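Local coordinates for DNA repair protein RAD7 (Saccharomyces cerevisiae, PDB 5ZB2), which helps remove DNA damage from nontranscribed DNA in global genome nucleotide excision repair, as a component of the GGR complex, and interacts with Elc1, at residues 193-196 with 197-200; 364-367 with 368-372. All coordinates share one frame; numbering follows the deposited sequence.

Contact 1. Residues 193-196 with 197-200; sequences ISNY and ALLP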
ATOM      1  N   ILE A 193       1.985 -23.263  21.992  1.00 33.00           N
ATOM      2  CA  ILE A 193       1.706 -24.562  21.396  1.00 34.61           C
ATOM      3  C   ILE A 193       1.919 -25.641  22.447  1.00 35.39           C
ATOM      4  O   ILE A 193       2.966 -25.685  23.104  1.00 36.91           O
ATOM      5  CB  ILE A 193       2.599 -24.804  20.166  1.00 33.48           C
ATOM      6  CG1 ILE A 193       2.258 -23.815  19.042  1.00 33.60           C
ATOM      7  CG2 ILE A 193       2.479 -26.245  19.670  1.00 35.35           C
ATOM      8  CD1 ILE A 193       0.837 -23.914  18.495  1.00 33.69           C
ATOM      9  N   SER A 194       0.919 -26.507  22.613  1.00 36.17           N
ATOM     10  CA  SER A 194       1.044 -27.671  23.482  1.00 37.96           C
ATOM     11  C   SER A 194       0.507 -28.958  22.872  1.00 37.20           C
ATOM     12  O   SER A 194       0.839 -30.033  23.382  1.00 37.82           O
ATOM     13  CB  SER A 194       0.318 -27.430  24.811  1.00 36.85           C
ATOM     14  OG  SER A 194      -1.083 -27.466  24.619  1.00 35.04           O
ATOM     15  N   ASN A 195      -0.287 -28.895  21.806  1.00 36.91           N
ATOM     16  CA  ASN A 195      -0.935 -30.077  21.234  1.00 39.42           C
ATOM     17  C   ASN A 195      -0.077 -30.747  20.164  1.00 37.48           C
ATOM     18  O   ASN A 195      -0.537 -31.037  19.057  1.00 32.17           O
ATOM     19  CB  ASN A 195      -2.299 -29.694  20.671  1.00 40.62           C
ATOM     20  CG  ASN A 195      -3.270 -29.259  21.746  1.00 45.78           C
ATOM     21  OD1 ASN A 195      -2.893 -29.088  22.908  1.00 45.46           O
ATOM     22  ND2 ASN A 195      -4.531 -29.075  21.367  1.00 60.62           N
ATOM     23  N   TYR A 196       1.187 -31.019  20.499  1.00 36.71           N
ATOM     24  CA  TYR A 196       2.049 -31.762  19.588  1.00 35.98           C
ATOM     25  C   TYR A 196       1.521 -33.166  19.329  1.00 36.73           C
ATOM     26  O   TYR A 196       1.898 -33.789  18.330  1.00 34.04           O
ATOM     27  CB  TYR A 196       3.469 -31.830  20.151  1.00 35.82           C
ATOM     28  CG  TYR A 196       4.138 -30.479  20.272  1.00 35.54           C
ATOM     29  CD1 TYR A 196       4.802 -29.911  19.193  1.00 32.43           C
ATOM     30  CD2 TYR A 196       4.110 -29.777  21.468  1.00 36.24           C
ATOM     31  CE1 TYR A 196       5.419 -28.672  19.302  1.00 34.62           C
ATOM     32  CE2 TYR A 196       4.720 -28.540  21.588  1.00 35.60           C
ATOM     33  CZ  TYR A 196       5.375 -27.993  20.502  1.00 34.28           C
ATOM     34  OH  TYR A 196       5.979 -26.762  20.630  1.00 36.64           O
ATOM     35  N   ALA A 197       0.645 -33.667  20.202  1.00 36.67           N
ATOM     36  CA  ALA A 197       0.086 -35.003  20.049  1.00 39.57           C
ATOM     37  C   ALA A 197      -0.812 -35.132  18.824  1.00 39.74           C
ATOM     38  O   ALA A 197      -1.121 -36.256  18.419  1.00 42.73           O
ATOM     39  CB  ALA A 197      -0.699 -35.376  21.306  1.00 39.10           C
ATOM     40  N   LEU A 198      -1.248 -34.018  18.232  1.00 38.17           N
ATOM     41  CA  LEU A 198      -2.093 -34.087  17.045  1.00 40.89           C
ATOM     42  C   LEU A 198      -1.309 -34.404  15.777  1.00 40.11           C
ATOM     43  O   LEU A 198      -1.919 -34.796  14.775  1.00 38.68           O
ATOM     44  CB  LEU A 198      -2.844 -32.764  16.849  1.00 39.93           C
ATOM     45  CG  LEU A 198      -3.815 -32.349  17.954  1.00 46.67           C
ATOM     46  CD1 LEU A 198      -4.364 -30.957  17.688  1.00 46.05           C
ATOM     47  CD2 LEU A 198      -4.954 -33.351  18.087  1.00 49.60           C
ATOM     48  N   LEU A 199       0.016 -34.246  15.791  1.00 38.19           N
ATOM     49  CA  LEU A 199       0.787 -34.421  14.561  1.00 38.25           C
ATOM     50  C   LEU A 199       0.655 -35.823  13.980  1.00 37.42           C
ATOM     51  O   LEU A 199       0.452 -35.940  12.760  1.00 37.23           O
ATOM     52  CB  LEU A 199       2.256 -34.057  14.809  1.00 37.93           C
ATOM     53  CG  LEU A 199       2.568 -32.622  15.276  1.00 38.11           C
ATOM     54  CD1 LEU A 199       4.072 -32.377  15.291  1.00 37.20           C
ATOM     55  CD2 LEU A 199       1.877 -31.569  14.422  1.00 38.01           C
ATOM     56  N   PRO A 200       0.755 -36.908  14.755  1.00 38.95           N
ATOM     57  CA  PRO A 200       0.633 -38.243  14.137  1.00 41.18           C
ATOM     58  C   PRO A 200      -0.701 -38.473  13.449  1.00 40.94           C
ATOM     59  O   PRO A 200      -0.763 -39.256  12.494  1.00 44.08           O
ATOM     60  CB  PRO A 200       0.833 -39.203  15.322  1.00 39.98           C
ATOM     61  CG  PRO A 200       1.540 -38.409  16.358  1.00 38.86           C
ATOM     62  CD  PRO A 200       1.052 -36.998  16.195  1.00 38.68           C
TER
HETATM   63  O   HOH W   1       1.356 -32.949  23.290  1.00 40.53           O

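Contact 2. Residues 364-367 with 368-372; sequences IQML and GEQNP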
ATOM      1  N   ILE A 364      43.537 -30.805  17.189  1.00 59.11           N
ATOM      2  CA  ILE A 364      43.443 -29.858  16.081  1.00 60.39           C
ATOM      3  C   ILE A 364      44.449 -30.217  14.995  1.00 63.83           C
ATOM      4  O   ILE A 364      44.133 -30.192  13.800  1.00 62.48           O
ATOM      5  CB  ILE A 364      43.651 -28.419  16.591  1.00 59.54           C
ATOM      6  CG1 ILE A 364      42.567 -28.045  17.609  1.00 58.75           C
ATOM      7  CG2 ILE A 364      43.677 -27.426  15.432  1.00 59.46           C
ATOM      8  CD1 ILE A 364      41.138 -28.125  17.080  1.00 59.04           C
ATOM      9  N   GLN A 365      45.680 -30.543  15.396  1.00 65.58           N
ATOM     10  CA  GLN A 365      46.694 -30.968  14.439  1.00 70.66           C
ATOM     11  C   GLN A 365      46.210 -32.167  13.634  1.00 69.66           C
ATOM     12  O   GLN A 365      46.231 -32.152  12.398  1.00 71.67           O
ATOM     13  CB  GLN A 365      47.991 -31.301  15.181  1.00 75.33           C
ATOM     14  CG  GLN A 365      49.084 -31.950  14.334  1.00 88.45           C
ATOM     15  CD  GLN A 365      49.681 -31.010  13.307  1.00109.27           C
ATOM     16  OE1 GLN A 365      49.054 -30.033  12.900  1.00100.99           O
ATOM     17  NE2 GLN A 365      50.906 -31.301  12.887  1.00123.55           N
ATOM     18  N   MET A 366      45.770 -33.218  14.326  1.00 66.49           N
ATOM     19  CA  MET A 366      45.329 -34.430  13.644  1.00 70.53           C
ATOM     20  C   MET A 366      44.142 -34.149  12.730  1.00 65.75           C
ATOM     21  O   MET A 366      44.096 -34.637  11.595  1.00 67.85           O
ATOM     22  CB  MET A 366      44.974 -35.499  14.678  1.00 73.45           C
ATOM     23  CG  MET A 366      44.377 -36.769  14.096  1.00 68.36           C
ATOM     24  SD  MET A 366      44.086 -38.025  15.354  1.00 70.85           S
ATOM     25  CE  MET A 366      42.977 -37.165  16.468  1.00 75.79           C
ATOM     26  N   LEU A 367      43.171 -33.365  13.207  1.00 64.44           N
ATOM     27  CA  LEU A 367      41.990 -33.076  12.398  1.00 63.35           C
ATOM     28  C   LEU A 367      42.360 -32.315  11.133  1.00 63.59           C
ATOM     29  O   LEU A 367      41.823 -32.591  10.053  1.00 60.59           O
ATOM     30  CB  LEU A 367      40.970 -32.286  13.218  1.00 60.30           C
ATOM     31  CG  LEU A 367      40.306 -33.032  14.378  1.00 61.63           C
ATOM     32  CD1 LEU A 367      39.415 -32.093  15.172  1.00 60.75           C
ATOM     33  CD2 LEU A 367      39.505 -34.228  13.875  1.00 63.72           C
ATOM     34  N   GLY A 368      43.277 -31.351  11.243  1.00 65.60           N
ATOM     35  CA  GLY A 368      43.679 -30.588  10.075  1.00 71.28           C
ATOM     36  C   GLY A 368      44.282 -31.448   8.982  1.00 73.13           C
ATOM     37  O   GLY A 368      44.172 -31.120   7.798  1.00 73.88           O
ATOM     38  N   GLU A 369      44.919 -32.556   9.357  1.00 72.23           N
ATOM     39  CA  GLU A 369      45.552 -33.437   8.383  1.00 77.55           C
ATOM     40  C   GLU A 369      44.610 -34.511   7.856  1.00 75.87           C
ATOM     41  O   GLU A 369      44.804 -34.996   6.735  1.00 78.38           O
ATOM     42  CB  GLU A 369      46.786 -34.105   9.001  1.00 83.56           C
ATOM     43  CG  GLU A 369      47.806 -33.141   9.600  1.00 97.56           C
ATOM     44  CD  GLU A 369      48.234 -32.051   8.633  1.00114.33           C
ATOM     45  OE1 GLU A 369      47.486 -31.063   8.478  1.00105.04           O
ATOM     46  OE2 GLU A 369      49.318 -32.185   8.026  1.00117.35           O
ATOM     47  N   GLN A 370      43.593 -34.893   8.630  1.00 67.96           N
ATOM     48  CA  GLN A 370      42.681 -35.961   8.235  1.00 64.94           C
ATOM     49  C   GLN A 370      41.445 -35.461   7.499  1.00 61.15           C
ATOM     50  O   GLN A 370      40.648 -36.287   7.034  1.00 58.25           O
ATOM     51  CB  GLN A 370      42.233 -36.756   9.467  1.00 64.85           C
ATOM     52  CG  GLN A 370      43.323 -37.596  10.109  1.00 67.27           C
ATOM     53  CD  GLN A 370      42.803 -38.441  11.255  1.00 66.67           C
ATOM     54  OE1 GLN A 370      41.674 -38.261  11.713  1.00 63.41           O
ATOM     55  NE2 GLN A 370      43.624 -39.374  11.721  1.00 67.53           N
ATOM     56  N   ASN A 371      41.259 -34.146   7.384  1.00 60.42           N
ATOM     57  CA  ASN A 371      40.060 -33.563   6.782  1.00 59.88           C
ATOM     58  C   ASN A 371      40.487 -32.491   5.785  1.00 61.92           C
ATOM     59  O   ASN A 371      40.637 -31.315   6.146  1.00 62.57           O
ATOM     60  CB  ASN A 371      39.132 -32.998   7.854  1.00 56.28           C
ATOM     61  CG  ASN A 371      38.596 -34.076   8.783  1.00 54.47           C
ATOM     62  OD1 ASN A 371      37.533 -34.646   8.537  1.00 53.88           O
ATOM     63  ND2 ASN A 371      39.339 -34.372   9.846  1.00 53.86           N
ATOM     64  N   PRO A 372      40.671 -32.858   4.514  1.00 63.47           N
ATOM     65  CA  PRO A 372      41.261 -31.905   3.559  1.00 73.51           C
ATOM     66  C   PRO A 372      40.421 -30.661   3.325  1.00 71.92           C
ATOM     67  O   PRO A 372      40.980 -29.601   3.015  1.00 76.19           O
ATOM     68  CB  PRO A 372      41.400 -32.739   2.278  1.00 71.97           C
ATOM     69  CG  PRO A 372      40.355 -33.789   2.399  1.00 69.63           C
ATOM     70  CD  PRO A 372      40.284 -34.121   3.860  1.00 64.05           C
TER
HETATM   71  O   HOH W   2      46.680 -29.030  11.032  1.00 87.54           O

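Contact 1. Residues 193-196 with 197-200
In the leucine-rich repeat solenoid of Rad7, Asn195 and Leu198 meet in a pair of tight 3-10-type turns that lead the chain after strand 184-188 into the short helix 199-202. Each turn is closed by a backbone bond over three residues: Leu198 N donates to Asn195 O at 3.2 Å, and Leu199 N reaches Tyr196 O at the same length. Proline suits position 200, near the start of the helix, where the missing N-H probably costs little; Pro200 CD lies 3.9 Å from Tyr196 O. Just before, an inverse gamma turn centred on Asn195 brings Tyr196 N to Ser194 O in a weak bond, and a water that donates to Ser194 O weakly accepts from Ala197 N. The N-H groups of Ser194 and Asn195 both go to Asp168 OD1. Among the side chains, Leu198 lies alongside Asn195, its CD1 3.8 Å from Asn195 CB. With its CG anti to the carbonyl carbon (chi1 -62°), Leu198 also passes over Asn195 O, while its side chain meets Ser172 and Leu175 of helix 168-178. Were Leu198 cut back to an alanine here, Asn195 CB would probably lose its cover and a gap would open against Leu175. Tyr196 and Leu199 are the buried members, both resting on Ile213 of strand 210-214, and Ile193 CG2 lies over one face of the tyrosine ring, offset toward its rim. Successive 3-10-type turns running into a short helix fit the outer, helical side of a leucine-rich repeat.

Contact 2. Residues 364-367 with 368-372
Asn371, the first residue to leave helical geometry at the end of helix 361-370, folds its side chain back onto Leu367. Its CB lies 3.5 Å from Leu367 O, and CG, anti to the carbonyl carbon (chi1 -64°), carries the amide alongside the leucine. From there ND2 bonds Leu367 O at 3.1 Å, nearly straight at 168°, lying in the carbonyl plane on a lone pair; ND2 is also 4.0 Å from Leu367 CD2. The amide is used further: ND2 donates to Leu343 O, and OD1 accepts from Cys345 N, both in the loop after helix 337-341. Before it the helix bonds run from Gly368 N to Ile364 O (2.9 Å) and from Gln370 N to Met366 O, while Glu369 N is shared weakly between Gln365 O and Met366 O. Gln370 N also makes a weak bond to Leu367 O. Leucine suits its place because its side chain packs on Leu353 and Phe340, whereas asparagine supplies a donor and an acceptor from one flat group. Three bonds fix the rotation of this buried amide, and a side-chain N-H thereby serves a carbonyl at the helix's C-terminal end, where the helix dipole would probably favour a donor.

How the contacts relate
Followed from the N terminus, the chain leaves the long helix 8-41 and runs through the strand-and-helix solenoid, reaching contact 1 between strands 184-188 and 210-214 and contact 2 much later, between strands 350-352 and 376-378. Each closes only short local turns, so the two are in series; they neither nest nor cross. Contact 1 is an entry into a helix, flanked by helices 168-178 and 224-234; contact 2 is an exit from one, joined to the loop after helix 337-341 and, by weak bonds, to Arg392 near the C-terminal end. Their centres lie 44 Å apart and their nearest atoms about 34 Å, without touching: each ties its own neighbourhood together in the curved solenoid.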